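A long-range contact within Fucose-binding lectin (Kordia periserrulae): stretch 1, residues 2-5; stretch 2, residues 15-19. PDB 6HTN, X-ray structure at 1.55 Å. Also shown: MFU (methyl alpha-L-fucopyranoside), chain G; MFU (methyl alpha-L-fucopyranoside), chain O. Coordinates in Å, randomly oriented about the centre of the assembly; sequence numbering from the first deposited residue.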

ATOM      1  N   GLY A   2     -13.565   2.985  -5.016  1.00 20.47           N
ATOM      2  CA  GLY A   2     -14.918   2.602  -4.580  1.00 20.10           C
ATOM      3  C   GLY A   2     -15.902   2.515  -5.711  1.00 19.21           C
ATOM      4  O   GLY A   2     -15.722   3.220  -6.705  1.00 19.83           O
ATOM      5  N   ALA A   3     -16.863   1.609  -5.641  1.00 18.49           N
ATOM      6  CA  ALA A   3     -17.901   1.427  -6.668  1.00 16.52           C
ATOM      7  C   ALA A   3     -19.255   1.398  -6.006  1.00 19.77           C
ATOM      8  O   ALA A   3     -19.413   0.641  -4.999  1.00 20.18           O
ATOM      9  CB  ALA A   3     -17.665   0.199  -7.441  1.00 16.46           C
ATOM     10  N   THR A   4     -20.227   2.128  -6.516  1.00 17.34           N
ATOM     11  CA  THR A   4     -21.611   2.019  -6.009  1.00 17.99           C
ATOM     12  C   THR A   4     -22.537   2.066  -7.204  1.00 19.30           C
ATOM     13  O   THR A   4     -22.111   2.535  -8.292  1.00 21.07           O
ATOM     14  CB  THR A   4     -21.914   3.035  -4.922  1.00 18.12           C
ATOM     15  OG1 THR A   4     -23.141   2.622  -4.247  1.00 20.10           O
ATOM     16  CG2 THR A   4     -22.045   4.445  -5.440  1.00 18.84           C
ATOM     17  N   SER A   5     -23.749   1.571  -7.089  1.00 19.90           N
ATOM     18  CA  SER A   5     -24.666   1.547  -8.248  1.00 17.92           C
ATOM     19  C   SER A   5     -26.100   1.539  -7.714  1.00 20.03           C
ATOM     20  O   SER A   5     -26.335   1.126  -6.540  1.00 18.40           O
ATOM     21  CB  SER A   5     -24.437   0.389  -9.135  1.00 18.56           C
ATOM     22  OG  SER A   5     -24.639  -0.862  -8.503  1.00 19.54           O
ATOM     23  N   LEU A  15     -23.948   3.782 -12.451  1.00 20.96           N
ATOM     24  CA  LEU A  15     -22.679   3.387 -11.768  1.00 19.67           C
ATOM     25  C   LEU A  15     -21.950   4.642 -11.375  1.00 20.48           C
ATOM     26  O   LEU A  15     -21.897   5.629 -12.160  1.00 18.60           O
ATOM     27  CB  LEU A  15     -21.815   2.553 -12.724  1.00 19.68           C
ATOM     28  CG  LEU A  15     -22.431   1.313 -13.353  1.00 22.34           C
ATOM     29  CD1 LEU A  15     -21.455   0.677 -14.363  1.00 23.71           C
ATOM     30  CD2 LEU A  15     -22.802   0.279 -12.303  1.00 23.50           C
ATOM     31  N   ARG A  16     -21.328   4.624 -10.205  1.00 19.98           N
ATOM     32  CA  ARG A  16     -20.454   5.721  -9.756  1.00 17.27           C
ATOM     33  C   ARG A  16     -19.155   5.079  -9.261  1.00 19.09           C
ATOM     34  O   ARG A  16     -19.228   4.279  -8.288  1.00 19.16           O
ATOM     35  CB  ARG A  16     -21.066   6.646  -8.734  1.00 18.70           C
ATOM     36  CG  ARG A  16     -22.332   7.347  -9.215  1.00 18.58           C
ATOM     37  CD  ARG A  16     -21.972   8.427 -10.256  1.00 19.78           C
ATOM     38  NE  ARG A  16     -23.197   9.167 -10.675  1.00 19.56           N
ATOM     39  CZ  ARG A  16     -24.020   8.820 -11.646  1.00 19.60           C
ATOM     40  NH1 ARG A  16     -23.897   7.719 -12.315  1.00 19.45           N
ATOM     41  NH2 ARG A  16     -25.030   9.617 -11.921  1.00 21.19           N
ATOM     42  N   ILE A  17     -18.036   5.401  -9.882  1.00 16.99           N
ATOM     43  CA  ILE A  17     -16.720   4.765  -9.597  1.00 16.84           C
ATOM     44  C   ILE A  17     -15.786   5.854  -9.101  1.00 17.20           C
ATOM     45  O   ILE A  17     -15.535   6.836  -9.851  1.00 18.21           O
ATOM     46  CB  ILE A  17     -16.190   4.026 -10.823  1.00 16.80           C
ATOM     47  CG1 ILE A  17     -17.206   3.111 -11.488  1.00 19.51           C
ATOM     48  CG2 ILE A  17     -14.886   3.321 -10.493  1.00 16.41           C
ATOM     49  CD1 ILE A  17     -17.782   2.022 -10.551  1.00 18.66           C
ATOM     50  N   TYR A  18     -15.211   5.703  -7.925  1.00 16.78           N
ATOM     51  CA  TYR A  18     -14.380   6.702  -7.250  1.00 15.97           C
ATOM     52  C   TYR A  18     -12.939   6.213  -7.159  1.00 16.96           C
ATOM     53  O   TYR A  18     -12.700   5.057  -6.746  1.00 18.38           O
ATOM     54  CB  TYR A  18     -14.933   7.011  -5.851  1.00 16.59           C
ATOM     55  CG  TYR A  18     -16.352   7.540  -5.894  1.00 17.46           C
ATOM     56  CD1 TYR A  18     -16.603   8.894  -6.134  1.00 16.34           C
ATOM     57  CD2 TYR A  18     -17.423   6.677  -5.823  1.00 16.84           C
ATOM     58  CE1 TYR A  18     -17.911   9.354  -6.265  1.00 17.47           C
ATOM     59  CE2 TYR A  18     -18.715   7.125  -5.939  1.00 17.82           C
ATOM     60  CZ  TYR A  18     -18.964   8.466  -6.167  1.00 19.57           C
ATOM     61  OH  TYR A  18     -20.271   8.887  -6.399  1.00 19.12           O
ATOM     62  N   SER A  19     -12.011   7.084  -7.496  1.00 15.66           N
ATOM     63  CA  SER A  19     -10.571   6.743  -7.446  1.00 15.81           C
ATOM     64  C   SER A  19      -9.729   7.978  -7.183  1.00 17.73           C
ATOM     65  O   SER A  19     -10.184   9.098  -7.355  1.00 17.59           O
ATOM     66  CB  SER A  19     -10.143   6.017  -8.666  1.00 16.11           C
ATOM     67  OG  SER A  19     -10.266   6.857  -9.850  1.00 18.02           O
TER
HETATM   68  C1  MFU G 201     -24.241  13.221 -11.464  1.00 20.90           C
HETATM   69  C2  MFU G 201     -22.863  13.454 -10.840  1.00 21.14           C
HETATM   70  C3  MFU G 201     -22.862  13.811  -9.390  1.00 19.33           C
HETATM   71  C4  MFU G 201     -23.537  12.685  -8.624  1.00 18.28           C
HETATM   72  C5  MFU G 201     -24.914  12.590  -9.304  1.00 19.37           C
HETATM   73  C6  MFU G 201     -25.708  11.397  -8.683  1.00 20.44           C
HETATM   74  O1  MFU G 201     -24.827  14.455 -11.235  1.00 24.11           O
HETATM   75  O2  MFU G 201     -22.254  14.624 -11.499  1.00 22.15           O
HETATM   76  O3  MFU G 201     -21.547  13.993  -8.815  1.00 21.20           O
HETATM   77  O4  MFU G 201     -22.888  11.413  -8.860  1.00 19.67           O
HETATM   78  O5  MFU G 201     -24.835  12.153 -10.666  1.00 21.60           O
HETATM   79  CM  MFU G 201     -26.166  14.472 -11.804  1.00 25.24           C
HETATM   80  C1  MFU O 203     -21.048  -2.535 -20.172  1.00 24.24           C
HETATM   81  C2  MFU O 203     -19.680  -1.954 -19.818  1.00 21.35           C
HETATM   82  C3  MFU O 203     -19.843  -0.585 -19.288  1.00 20.92           C
HETATM   83  C4  MFU O 203     -20.743  -0.456 -18.099  1.00 21.36           C
HETATM   84  C5  MFU O 203     -22.129  -0.993 -18.577  1.00 19.43           C
HETATM   85  C6  MFU O 203     -23.086  -0.973 -17.424  1.00 23.66           C
HETATM   86  O1  MFU O 203     -21.513  -1.714 -21.228  1.00 27.75           O
HETATM   87  O2  MFU O 203     -18.924  -1.951 -21.048  1.00 23.34           O
HETATM   88  O3  MFU O 203     -18.513  -0.026 -19.001  1.00 22.09           O
HETATM   89  O4  MFU O 203     -20.273  -1.293 -17.047  1.00 22.74           O
HETATM   90  O5  MFU O 203     -21.928  -2.304 -19.058  1.00 20.98           O
HETATM   91  CM  MFU O 203     -22.899  -2.072 -21.603  1.00 28.82           C

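Arg-16 belongs to a backbone-paired strand, yet the end of its side chain leads away from the partner strand and holds a sugar. Its NE donates a hydrogen bond to O4 of the methyl alpha-L-fucopyranoside in chain G (2.9 Å), and its NH2 donates one to O5 (2.8 Å). A further bond from NE to O5 is weak, at 3.4 Å. O5 lies at the edge of the guanidinium, near its plane, where the N-H groups point. Arg-16 NH1 turns back to its own strand and donates to Leu-15 O at 2.9 Å. The sugar contact fits the protein's name as a fucose-binding lectin.

The backbone of Arg-16 pairs with Thr-4 in an antiparallel arrangement. Thr-4 N donates to Arg-16 O (3.0 Å), and Arg-16 N donates to Thr-4 O (2.9 Å). Gly-2 and Tyr-18 form a second reciprocal pair: Gly-2 N to Tyr-18 O and Tyr-18 N to Gly-2 O, both 2.8 Å. The latter is almost straight, at 175°.

Between these pairs, Ala-3 faces Ile-17 without direct backbone hydrogen bonds. The CA atoms of Ala-3 and Ile-17 are 4.6 Å apart, against 5.4 Å for Thr-4 CA and Arg-16 CA, the usual alternation between the two kinds of antiparallel pair. Two CA-H...O contacts add to the pairing: Ile-17 CA to Gly-2 O (3.4 Å) and Ala-3 CA to Arg-16 O (3.5 Å).

Side chains alternate between the faces of the sheet. Ala-3 CB meets Ile-17 CD1 at 3.6 Å, an apolar contact. On the same face, Ser-5 CB lies 3.6 Å from Leu-15 CD2. Thr-4 and Arg-16 share the other face. There Thr-4 CG2 is 4.1 Å from Arg-16 CB and approaches the edge of the Tyr-18 ring, 4.3 Å from CE2.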